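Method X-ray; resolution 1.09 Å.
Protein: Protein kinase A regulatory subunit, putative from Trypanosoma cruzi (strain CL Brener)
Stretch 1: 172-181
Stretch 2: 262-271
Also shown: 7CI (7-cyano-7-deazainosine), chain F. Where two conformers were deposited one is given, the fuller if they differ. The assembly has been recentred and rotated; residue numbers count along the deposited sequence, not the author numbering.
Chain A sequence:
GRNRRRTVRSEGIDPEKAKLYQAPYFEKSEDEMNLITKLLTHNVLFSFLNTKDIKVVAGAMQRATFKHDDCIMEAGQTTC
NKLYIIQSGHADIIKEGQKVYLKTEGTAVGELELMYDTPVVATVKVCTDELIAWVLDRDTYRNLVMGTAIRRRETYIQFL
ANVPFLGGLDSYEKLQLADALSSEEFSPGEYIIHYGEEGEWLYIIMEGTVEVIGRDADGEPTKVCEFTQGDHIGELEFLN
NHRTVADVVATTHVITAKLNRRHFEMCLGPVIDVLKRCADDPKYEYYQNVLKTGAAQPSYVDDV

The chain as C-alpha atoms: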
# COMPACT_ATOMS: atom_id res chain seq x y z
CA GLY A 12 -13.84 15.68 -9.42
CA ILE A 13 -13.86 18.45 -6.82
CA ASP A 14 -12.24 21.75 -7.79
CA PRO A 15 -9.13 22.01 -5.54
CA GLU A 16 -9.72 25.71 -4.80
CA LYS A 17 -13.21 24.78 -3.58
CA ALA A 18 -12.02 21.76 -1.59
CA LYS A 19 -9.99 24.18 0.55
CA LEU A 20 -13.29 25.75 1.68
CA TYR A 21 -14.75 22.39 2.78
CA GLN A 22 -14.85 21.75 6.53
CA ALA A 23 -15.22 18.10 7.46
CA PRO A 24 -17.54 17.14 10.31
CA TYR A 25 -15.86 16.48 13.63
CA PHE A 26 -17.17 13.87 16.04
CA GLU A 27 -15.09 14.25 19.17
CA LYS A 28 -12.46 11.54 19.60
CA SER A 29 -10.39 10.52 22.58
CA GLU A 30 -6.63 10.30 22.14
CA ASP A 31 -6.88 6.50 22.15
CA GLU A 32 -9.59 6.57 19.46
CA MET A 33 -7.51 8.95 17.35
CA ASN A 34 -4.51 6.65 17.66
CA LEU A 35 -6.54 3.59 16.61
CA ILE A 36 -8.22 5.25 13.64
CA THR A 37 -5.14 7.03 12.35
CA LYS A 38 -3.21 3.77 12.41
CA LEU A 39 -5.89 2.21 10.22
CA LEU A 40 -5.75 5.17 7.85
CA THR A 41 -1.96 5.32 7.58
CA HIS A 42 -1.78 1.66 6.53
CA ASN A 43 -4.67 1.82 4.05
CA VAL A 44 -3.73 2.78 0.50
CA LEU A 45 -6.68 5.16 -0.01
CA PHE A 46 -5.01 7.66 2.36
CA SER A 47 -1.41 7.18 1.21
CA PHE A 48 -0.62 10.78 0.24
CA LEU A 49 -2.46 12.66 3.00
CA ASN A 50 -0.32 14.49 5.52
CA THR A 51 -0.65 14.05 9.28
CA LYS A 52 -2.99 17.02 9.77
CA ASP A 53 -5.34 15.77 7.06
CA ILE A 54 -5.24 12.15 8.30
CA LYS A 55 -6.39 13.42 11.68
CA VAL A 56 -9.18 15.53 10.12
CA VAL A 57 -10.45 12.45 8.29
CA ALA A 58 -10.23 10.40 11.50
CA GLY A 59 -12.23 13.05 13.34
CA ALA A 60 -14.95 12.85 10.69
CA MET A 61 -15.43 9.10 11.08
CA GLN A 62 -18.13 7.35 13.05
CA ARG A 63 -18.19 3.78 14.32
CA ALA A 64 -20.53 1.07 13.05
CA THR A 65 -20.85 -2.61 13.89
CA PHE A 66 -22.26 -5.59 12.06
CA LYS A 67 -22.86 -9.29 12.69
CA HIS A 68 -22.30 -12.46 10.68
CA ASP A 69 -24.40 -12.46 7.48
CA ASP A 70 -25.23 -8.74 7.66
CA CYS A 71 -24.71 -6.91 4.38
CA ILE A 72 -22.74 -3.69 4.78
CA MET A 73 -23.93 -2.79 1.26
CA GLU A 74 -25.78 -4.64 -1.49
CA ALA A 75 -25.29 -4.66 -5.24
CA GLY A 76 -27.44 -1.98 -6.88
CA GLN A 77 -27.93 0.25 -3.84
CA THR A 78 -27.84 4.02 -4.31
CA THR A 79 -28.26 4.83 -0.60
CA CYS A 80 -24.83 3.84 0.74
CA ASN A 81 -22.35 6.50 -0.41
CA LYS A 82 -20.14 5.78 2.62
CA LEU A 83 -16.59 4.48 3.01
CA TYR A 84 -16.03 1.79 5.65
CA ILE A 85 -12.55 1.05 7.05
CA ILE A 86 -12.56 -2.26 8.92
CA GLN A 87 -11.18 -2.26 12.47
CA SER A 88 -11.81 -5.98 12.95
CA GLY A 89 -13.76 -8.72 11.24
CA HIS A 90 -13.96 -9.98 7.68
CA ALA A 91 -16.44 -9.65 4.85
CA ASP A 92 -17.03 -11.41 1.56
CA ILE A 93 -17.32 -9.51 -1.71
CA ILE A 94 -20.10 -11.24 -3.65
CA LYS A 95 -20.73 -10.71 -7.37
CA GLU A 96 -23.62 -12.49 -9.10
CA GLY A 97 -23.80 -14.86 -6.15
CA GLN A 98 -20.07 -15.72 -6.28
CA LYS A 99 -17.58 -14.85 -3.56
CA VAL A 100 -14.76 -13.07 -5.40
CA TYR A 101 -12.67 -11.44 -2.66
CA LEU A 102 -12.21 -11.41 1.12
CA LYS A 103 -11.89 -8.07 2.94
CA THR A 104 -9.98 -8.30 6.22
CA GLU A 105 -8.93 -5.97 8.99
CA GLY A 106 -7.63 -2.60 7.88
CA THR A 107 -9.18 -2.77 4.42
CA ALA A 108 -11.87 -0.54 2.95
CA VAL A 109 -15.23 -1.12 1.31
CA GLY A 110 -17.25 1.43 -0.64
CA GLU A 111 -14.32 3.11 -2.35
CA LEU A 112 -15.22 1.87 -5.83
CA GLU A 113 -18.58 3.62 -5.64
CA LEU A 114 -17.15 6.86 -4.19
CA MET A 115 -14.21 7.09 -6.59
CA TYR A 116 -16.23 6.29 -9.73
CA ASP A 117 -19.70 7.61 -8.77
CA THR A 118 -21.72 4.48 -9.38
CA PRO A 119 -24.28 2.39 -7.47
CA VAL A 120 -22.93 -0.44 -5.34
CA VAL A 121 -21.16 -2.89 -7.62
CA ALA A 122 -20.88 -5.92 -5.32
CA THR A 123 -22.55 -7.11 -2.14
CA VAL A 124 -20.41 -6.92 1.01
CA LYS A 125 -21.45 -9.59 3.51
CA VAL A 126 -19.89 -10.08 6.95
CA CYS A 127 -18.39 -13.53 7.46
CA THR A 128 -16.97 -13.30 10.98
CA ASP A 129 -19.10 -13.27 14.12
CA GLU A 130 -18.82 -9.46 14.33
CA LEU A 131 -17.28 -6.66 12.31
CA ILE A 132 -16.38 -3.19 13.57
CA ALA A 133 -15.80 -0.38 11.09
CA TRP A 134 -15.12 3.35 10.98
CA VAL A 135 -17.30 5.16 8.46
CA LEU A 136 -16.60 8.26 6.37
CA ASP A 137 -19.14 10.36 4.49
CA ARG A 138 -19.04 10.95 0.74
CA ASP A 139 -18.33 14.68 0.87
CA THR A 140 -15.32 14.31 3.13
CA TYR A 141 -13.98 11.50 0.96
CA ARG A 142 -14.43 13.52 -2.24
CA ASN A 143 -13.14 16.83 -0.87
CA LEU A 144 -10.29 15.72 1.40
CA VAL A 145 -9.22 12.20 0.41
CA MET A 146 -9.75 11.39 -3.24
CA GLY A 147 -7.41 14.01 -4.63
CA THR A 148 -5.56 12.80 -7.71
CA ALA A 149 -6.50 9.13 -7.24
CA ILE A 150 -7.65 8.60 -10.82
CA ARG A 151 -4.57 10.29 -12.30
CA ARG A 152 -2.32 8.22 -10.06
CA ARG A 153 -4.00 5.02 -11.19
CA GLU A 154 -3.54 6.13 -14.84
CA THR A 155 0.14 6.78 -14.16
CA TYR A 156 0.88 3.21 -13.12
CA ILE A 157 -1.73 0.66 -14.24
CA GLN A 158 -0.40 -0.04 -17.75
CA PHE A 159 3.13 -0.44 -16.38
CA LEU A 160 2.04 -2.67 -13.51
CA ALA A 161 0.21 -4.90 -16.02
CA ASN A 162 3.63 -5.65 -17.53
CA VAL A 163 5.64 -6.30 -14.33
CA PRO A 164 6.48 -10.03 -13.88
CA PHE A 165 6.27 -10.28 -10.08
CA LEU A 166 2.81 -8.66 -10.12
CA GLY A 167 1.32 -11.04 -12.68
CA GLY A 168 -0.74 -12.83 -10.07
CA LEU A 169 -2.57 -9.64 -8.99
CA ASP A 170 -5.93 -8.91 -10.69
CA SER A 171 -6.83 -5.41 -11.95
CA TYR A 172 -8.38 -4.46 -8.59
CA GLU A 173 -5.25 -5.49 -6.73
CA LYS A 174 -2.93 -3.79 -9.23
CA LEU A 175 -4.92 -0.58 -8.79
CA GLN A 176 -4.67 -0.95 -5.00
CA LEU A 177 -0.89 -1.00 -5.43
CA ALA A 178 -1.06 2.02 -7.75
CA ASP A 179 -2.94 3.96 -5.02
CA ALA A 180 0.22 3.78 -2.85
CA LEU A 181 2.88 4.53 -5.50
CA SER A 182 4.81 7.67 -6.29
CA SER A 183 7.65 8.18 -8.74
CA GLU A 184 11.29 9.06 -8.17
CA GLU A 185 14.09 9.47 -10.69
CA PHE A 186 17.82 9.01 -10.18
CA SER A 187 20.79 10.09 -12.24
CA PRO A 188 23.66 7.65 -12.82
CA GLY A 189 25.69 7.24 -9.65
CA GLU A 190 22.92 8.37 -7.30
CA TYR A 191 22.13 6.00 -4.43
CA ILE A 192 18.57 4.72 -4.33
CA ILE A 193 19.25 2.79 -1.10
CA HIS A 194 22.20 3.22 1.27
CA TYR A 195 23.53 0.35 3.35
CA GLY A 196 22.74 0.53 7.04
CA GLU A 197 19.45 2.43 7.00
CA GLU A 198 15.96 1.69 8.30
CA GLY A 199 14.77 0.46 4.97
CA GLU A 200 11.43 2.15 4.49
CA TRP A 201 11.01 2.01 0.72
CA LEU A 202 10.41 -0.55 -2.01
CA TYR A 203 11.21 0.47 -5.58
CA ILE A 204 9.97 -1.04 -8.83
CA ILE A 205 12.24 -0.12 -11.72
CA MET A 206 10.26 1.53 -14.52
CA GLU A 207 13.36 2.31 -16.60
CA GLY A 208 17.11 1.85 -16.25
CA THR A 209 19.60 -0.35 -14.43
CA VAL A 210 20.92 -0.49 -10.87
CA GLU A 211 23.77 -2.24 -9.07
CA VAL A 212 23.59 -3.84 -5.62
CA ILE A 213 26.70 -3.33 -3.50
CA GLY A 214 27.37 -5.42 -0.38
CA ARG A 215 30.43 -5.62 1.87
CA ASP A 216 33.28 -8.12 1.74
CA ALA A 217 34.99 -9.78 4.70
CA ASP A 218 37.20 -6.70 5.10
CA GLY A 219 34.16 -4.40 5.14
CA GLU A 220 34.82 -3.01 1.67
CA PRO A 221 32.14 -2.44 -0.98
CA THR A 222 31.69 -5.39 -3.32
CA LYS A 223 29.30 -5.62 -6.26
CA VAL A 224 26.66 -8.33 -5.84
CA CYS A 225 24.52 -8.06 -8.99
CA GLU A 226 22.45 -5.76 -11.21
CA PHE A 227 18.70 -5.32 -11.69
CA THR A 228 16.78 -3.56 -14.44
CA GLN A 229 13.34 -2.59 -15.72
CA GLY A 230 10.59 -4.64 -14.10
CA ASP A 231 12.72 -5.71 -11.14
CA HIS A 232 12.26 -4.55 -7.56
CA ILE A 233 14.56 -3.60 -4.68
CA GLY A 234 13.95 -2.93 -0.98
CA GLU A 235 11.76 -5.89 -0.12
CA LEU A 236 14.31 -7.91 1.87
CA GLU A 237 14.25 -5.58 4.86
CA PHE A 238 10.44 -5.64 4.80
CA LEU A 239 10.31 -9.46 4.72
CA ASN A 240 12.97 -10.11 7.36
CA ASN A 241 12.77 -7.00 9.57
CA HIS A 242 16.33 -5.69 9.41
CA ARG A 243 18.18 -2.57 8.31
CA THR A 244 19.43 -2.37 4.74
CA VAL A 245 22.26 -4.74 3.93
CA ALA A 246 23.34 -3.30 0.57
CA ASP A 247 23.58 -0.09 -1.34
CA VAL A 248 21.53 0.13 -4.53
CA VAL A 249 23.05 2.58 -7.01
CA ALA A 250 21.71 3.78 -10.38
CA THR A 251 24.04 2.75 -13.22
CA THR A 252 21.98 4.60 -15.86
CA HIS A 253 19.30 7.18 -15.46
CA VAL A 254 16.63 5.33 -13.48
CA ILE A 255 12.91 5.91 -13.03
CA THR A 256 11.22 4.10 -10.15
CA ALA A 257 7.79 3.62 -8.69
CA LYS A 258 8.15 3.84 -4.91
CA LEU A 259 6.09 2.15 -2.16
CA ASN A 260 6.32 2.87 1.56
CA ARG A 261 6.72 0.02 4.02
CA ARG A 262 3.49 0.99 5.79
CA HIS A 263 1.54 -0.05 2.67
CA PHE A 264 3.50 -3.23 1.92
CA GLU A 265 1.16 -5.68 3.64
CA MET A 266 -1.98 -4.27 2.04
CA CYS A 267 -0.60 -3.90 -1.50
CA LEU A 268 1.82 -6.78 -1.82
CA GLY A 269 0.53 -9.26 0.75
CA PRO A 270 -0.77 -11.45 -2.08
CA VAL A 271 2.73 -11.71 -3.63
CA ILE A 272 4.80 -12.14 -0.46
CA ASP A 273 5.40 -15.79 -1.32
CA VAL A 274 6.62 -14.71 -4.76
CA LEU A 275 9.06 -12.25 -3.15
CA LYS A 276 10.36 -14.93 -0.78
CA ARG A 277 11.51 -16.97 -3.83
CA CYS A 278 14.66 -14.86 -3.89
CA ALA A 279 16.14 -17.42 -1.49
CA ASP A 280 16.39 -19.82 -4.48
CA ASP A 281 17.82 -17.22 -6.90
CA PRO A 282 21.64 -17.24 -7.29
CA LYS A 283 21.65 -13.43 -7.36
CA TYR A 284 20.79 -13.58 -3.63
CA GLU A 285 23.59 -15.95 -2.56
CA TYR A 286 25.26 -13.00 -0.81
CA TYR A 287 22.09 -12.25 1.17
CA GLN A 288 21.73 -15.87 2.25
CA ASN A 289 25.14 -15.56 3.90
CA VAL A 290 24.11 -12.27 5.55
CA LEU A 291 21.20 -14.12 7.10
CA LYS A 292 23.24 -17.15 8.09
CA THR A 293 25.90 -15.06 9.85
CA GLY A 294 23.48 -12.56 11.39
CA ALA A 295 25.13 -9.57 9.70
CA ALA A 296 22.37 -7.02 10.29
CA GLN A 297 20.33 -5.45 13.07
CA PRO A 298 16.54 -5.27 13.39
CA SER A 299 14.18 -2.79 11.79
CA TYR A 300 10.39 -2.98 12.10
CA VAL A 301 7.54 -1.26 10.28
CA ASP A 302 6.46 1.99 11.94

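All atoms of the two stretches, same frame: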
# COMPACT_ATOMS: atom_id res chain seq x y z
N TYR A 172 -8.05 -5.10 -9.87
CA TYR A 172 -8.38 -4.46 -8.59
C TYR A 172 -7.15 -4.37 -7.72
O TYR A 172 -6.88 -3.33 -7.13
CB TYR A 172 -9.48 -5.25 -7.87
CG TYR A 172 -9.97 -4.58 -6.60
CD1 TYR A 172 -9.36 -4.84 -5.37
CD2 TYR A 172 -11.03 -3.68 -6.61
CE1 TYR A 172 -9.80 -4.23 -4.20
CE2 TYR A 172 -11.47 -3.07 -5.45
CZ TYR A 172 -10.84 -3.35 -4.26
OH TYR A 172 -11.26 -2.76 -3.08
N GLU A 173 -6.42 -5.47 -7.59
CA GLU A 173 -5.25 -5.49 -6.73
C GLU A 173 -4.10 -4.66 -7.31
O GLU A 173 -3.35 -4.03 -6.56
CB GLU A 173 -4.81 -6.93 -6.49
CG GLU A 173 -5.77 -7.70 -5.65
CD GLU A 173 -5.46 -9.19 -5.59
OE1 GLU A 173 -5.13 -9.77 -6.65
OE2 GLU A 173 -5.57 -9.76 -4.47
N LYS A 174 -3.93 -4.66 -8.62
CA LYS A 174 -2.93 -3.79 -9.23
C LYS A 174 -3.25 -2.32 -8.98
O LYS A 174 -2.36 -1.52 -8.71
CB LYS A 174 -2.81 -4.07 -10.73
CG LYS A 174 -2.21 -5.44 -11.05
CD LYS A 174 -1.92 -5.60 -12.54
CE LYS A 174 -1.42 -6.99 -12.92
NZ LYS A 174 -2.53 -7.84 -13.40
N LEU A 175 -4.52 -1.96 -9.05
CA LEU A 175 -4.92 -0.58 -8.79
C LEU A 175 -4.74 -0.21 -7.33
O LEU A 175 -4.39 0.94 -7.02
CB LEU A 175 -6.35 -0.36 -9.23
CG LEU A 175 -6.52 -0.43 -10.75
CD1 LEU A 175 -7.97 -0.64 -11.09
CD2 LEU A 175 -5.96 0.81 -11.44
N GLN A 176 -4.94 -1.17 -6.42
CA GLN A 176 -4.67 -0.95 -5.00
C GLN A 176 -3.20 -0.66 -4.75
O GLN A 176 -2.85 0.19 -3.93
CB GLN A 176 -5.15 -2.18 -4.22
CG GLN A 176 -4.87 -2.28 -2.75
CD GLN A 176 -5.62 -3.44 -2.16
OE1 GLN A 176 -5.23 -4.61 -2.31
NE2 GLN A 176 -6.74 -3.14 -1.58
N LEU A 177 -2.31 -1.34 -5.48
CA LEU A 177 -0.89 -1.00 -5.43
C LEU A 177 -0.66 0.41 -5.98
O LEU A 177 0.07 1.21 -5.39
CB LEU A 177 -0.09 -2.06 -6.18
CG LEU A 177 1.38 -1.76 -6.38
CD1 LEU A 177 2.13 -1.59 -5.07
CD2 LEU A 177 2.00 -2.84 -7.21
N ALA A 178 -1.25 0.71 -7.14
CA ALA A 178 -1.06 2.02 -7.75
C ALA A 178 -1.44 3.15 -6.79
O ALA A 178 -0.80 4.22 -6.80
CB ALA A 178 -1.88 2.15 -9.03
N ASP A 179 -2.49 2.95 -5.98
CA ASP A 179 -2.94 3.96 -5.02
C ASP A 179 -1.82 4.40 -4.08
O ASP A 179 -1.88 5.50 -3.54
CB ASP A 179 -4.08 3.39 -4.16
CG ASP A 179 -5.42 3.34 -4.87
OD1 ASP A 179 -5.71 4.21 -5.72
OD2 ASP A 179 -6.21 2.42 -4.54
N ALA A 180 -0.84 3.54 -3.83
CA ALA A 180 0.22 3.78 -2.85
C ALA A 180 1.55 4.14 -3.50
O ALA A 180 2.54 4.31 -2.78
CB ALA A 180 0.39 2.56 -1.94
N LEU A 181 1.62 4.28 -4.82
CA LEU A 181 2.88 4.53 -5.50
C LEU A 181 3.09 6.00 -5.80
O LEU A 181 2.15 6.74 -6.11
CB LEU A 181 2.96 3.75 -6.82
CG LEU A 181 3.00 2.24 -6.71
CD1 LEU A 181 2.95 1.63 -8.10
CD2 LEU A 181 4.22 1.76 -5.98
N ARG A 262 4.77 1.05 5.09
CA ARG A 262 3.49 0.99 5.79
C ARG A 262 2.37 0.44 4.92
O ARG A 262 1.36 -0.01 5.46
CB ARG A 262 3.10 2.36 6.36
CG ARG A 262 2.84 3.44 5.33
CD ARG A 262 2.95 4.85 5.95
NE ARG A 262 2.94 5.96 4.97
CZ ARG A 262 1.89 6.73 4.69
NH1 ARG A 262 0.72 6.54 5.28
NH2 ARG A 262 2.01 7.71 3.80
N HIS A 263 2.54 0.45 3.59
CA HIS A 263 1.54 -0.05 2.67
C HIS A 263 1.90 -1.41 2.10
O HIS A 263 1.12 -1.97 1.32
CB HIS A 263 1.37 0.95 1.54
CG HIS A 263 0.89 2.28 2.01
ND1 HIS A 263 1.55 3.45 1.74
CD2 HIS A 263 -0.18 2.61 2.79
CE1 HIS A 263 0.91 4.45 2.30
NE2 HIS A 263 -0.14 3.97 2.96
N PHE A 264 3.02 -1.99 2.52
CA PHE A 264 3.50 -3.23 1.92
C PHE A 264 2.52 -4.37 2.12
O PHE A 264 2.19 -5.10 1.18
CB PHE A 264 4.87 -3.57 2.51
CG PHE A 264 5.46 -4.86 2.05
CD1 PHE A 264 5.91 -5.01 0.75
CD2 PHE A 264 5.62 -5.92 2.93
CE1 PHE A 264 6.48 -6.19 0.33
CE2 PHE A 264 6.20 -7.10 2.51
CZ PHE A 264 6.63 -7.23 1.21
N GLU A 265 2.06 -4.57 3.36
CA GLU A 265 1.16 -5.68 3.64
C GLU A 265 -0.11 -5.58 2.80
O GLU A 265 -0.54 -6.56 2.17
CB GLU A 265 0.82 -5.70 5.13
CG GLU A 265 -0.03 -6.89 5.54
CD GLU A 265 0.70 -8.20 5.34
OE1 GLU A 265 1.92 -8.24 5.57
OE2 GLU A 265 0.04 -9.19 4.94
N MET A 266 -0.72 -4.40 2.75
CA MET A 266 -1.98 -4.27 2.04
C MET A 266 -1.81 -4.50 0.55
O MET A 266 -2.63 -5.19 -0.07
CB MET A 266 -2.65 -2.92 2.30
CG MET A 266 -3.95 -2.76 1.49
SD MET A 266 -5.07 -1.48 2.13
CE MET A 266 -6.03 -1.25 0.66
N CYS A 267 -0.77 -3.94 -0.04
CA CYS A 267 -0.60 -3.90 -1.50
C CYS A 267 0.03 -5.18 -2.04
O CYS A 267 -0.28 -5.63 -3.15
CB CYS A 267 0.36 -2.78 -1.88
SG CYS A 267 -0.26 -1.17 -1.59
N LEU A 268 1.00 -5.69 -1.30
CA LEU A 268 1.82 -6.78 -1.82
C LEU A 268 1.69 -8.05 -1.01
O LEU A 268 2.32 -9.06 -1.36
CB LEU A 268 3.29 -6.36 -1.93
CG LEU A 268 3.57 -5.27 -2.98
CD1 LEU A 268 5.05 -4.99 -3.03
CD2 LEU A 268 3.05 -5.65 -4.37
N GLY A 269 0.83 -8.06 0.01
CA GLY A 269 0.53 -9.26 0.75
C GLY A 269 0.30 -10.46 -0.14
O GLY A 269 0.84 -11.55 0.11
N PRO A 270 -0.48 -10.30 -1.20
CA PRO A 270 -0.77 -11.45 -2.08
C PRO A 270 0.44 -11.97 -2.85
O PRO A 270 0.36 -13.08 -3.41
CB PRO A 270 -1.86 -10.92 -3.02
CG PRO A 270 -2.47 -9.78 -2.29
CD PRO A 270 -1.36 -9.15 -1.50
N VAL A 271 1.55 -11.23 -2.92
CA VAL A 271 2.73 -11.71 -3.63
C VAL A 271 3.91 -11.91 -2.69
O VAL A 271 5.04 -12.08 -3.16
CB VAL A 271 3.09 -10.83 -4.84
CG1 VAL A 271 1.96 -10.86 -5.87
CG2 VAL A 271 3.39 -9.42 -4.41
C1 7CI F . -15.39 -4.09 -3.04
N1 7CI F . -15.15 -4.73 -4.37
O1 7CI F . -16.77 -4.17 -2.74
C2 7CI F . -14.09 -5.49 -4.65
N2 7CI F . -13.02 -5.83 -3.89
O2 7CI F . -14.57 -2.30 -1.79
C3 7CI F . -12.07 -6.61 -4.44
N3 7CI F . -12.19 -7.06 -5.76
O3 7CI F . -16.31 -0.68 -2.88
C4 7CI F . -13.26 -6.73 -6.54
N4 7CI F . -16.58 -5.69 -8.85
C5 7CI F . -14.27 -5.92 -6.01
O5 7CI F . -13.28 -7.17 -7.72
C6 7CI F . -15.51 -5.38 -6.50
C7 7CI F . -16.02 -4.66 -5.41
C8 7CI F . -16.10 -5.55 -7.79
C9 7CI F . -15.04 -2.67 -3.02
C10 7CI F . -16.29 -2.04 -3.35
C11 7CI F . -17.29 -2.87 -2.57
C12 7CI F . -18.78 -2.78 -3.14
O4 7CI F . -18.77 -2.96 -4.54
O HOH W 1 -2.89 -5.09 -4.01
O HOH W 2 3.36 4.17 -0.21

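Where do the two helices come closest? Their axes approach to 8.9 Å and run roughly antiparallel, at 147° between their N-to-C directions, and the point of tightest backbone approach is Leu177 against Cys267, with CA atoms 4.9 Å apart. Cys267 sits at this point, with its SG turned to the first stretch. With chi1 in the m rotamer, its SG lies 3.7 Å from Gln176 O and 3.8 Å from Ala180 CB, so the sulfur rests against both that carbonyl and the Ala180 methyl.

Which side chains fill the space around this cysteine? Leu177 CD1 is 3.8 Å from Cys267 CB, and Leu177 CD2 is 4.1 Å from Leu268 CD2, so the side chain touches two successive residues; CD1 also comes near Leu268. Farther along the stretch, Ala180 points toward the other stretch and brings its CB within 4.0 Å of His263 CB. The Ala180 methyl lies beside both His263 and Cys267.

How do the longer side chains pack? Gln176 points toward the second stretch with chi1 and chi2 both t, and Met266, sideways at its base, reaches back with an extended chain. Their ends meet tightly, Gln176 NE2 lying 3.0 Å from Met266 CE in the conformer given. Farther along, Glu173 OE2 rests 3.8 Å from Pro270 CG, a looser contact.

What polar links join the stretches? No direct hydrogen bond crosses between them, but two waters bridge the gap. Water 1 lies 2.8 Å from Glu173 O and 2.8 Å from Cys267 O, within hydrogen-bonding geometry of both backbone carbonyls, which cannot bond to each other. Water 2 donates to Ala180 O at 2.7 Å and is hydrogen-bonded to His263 ND1, its oxygen 2.8 Å away.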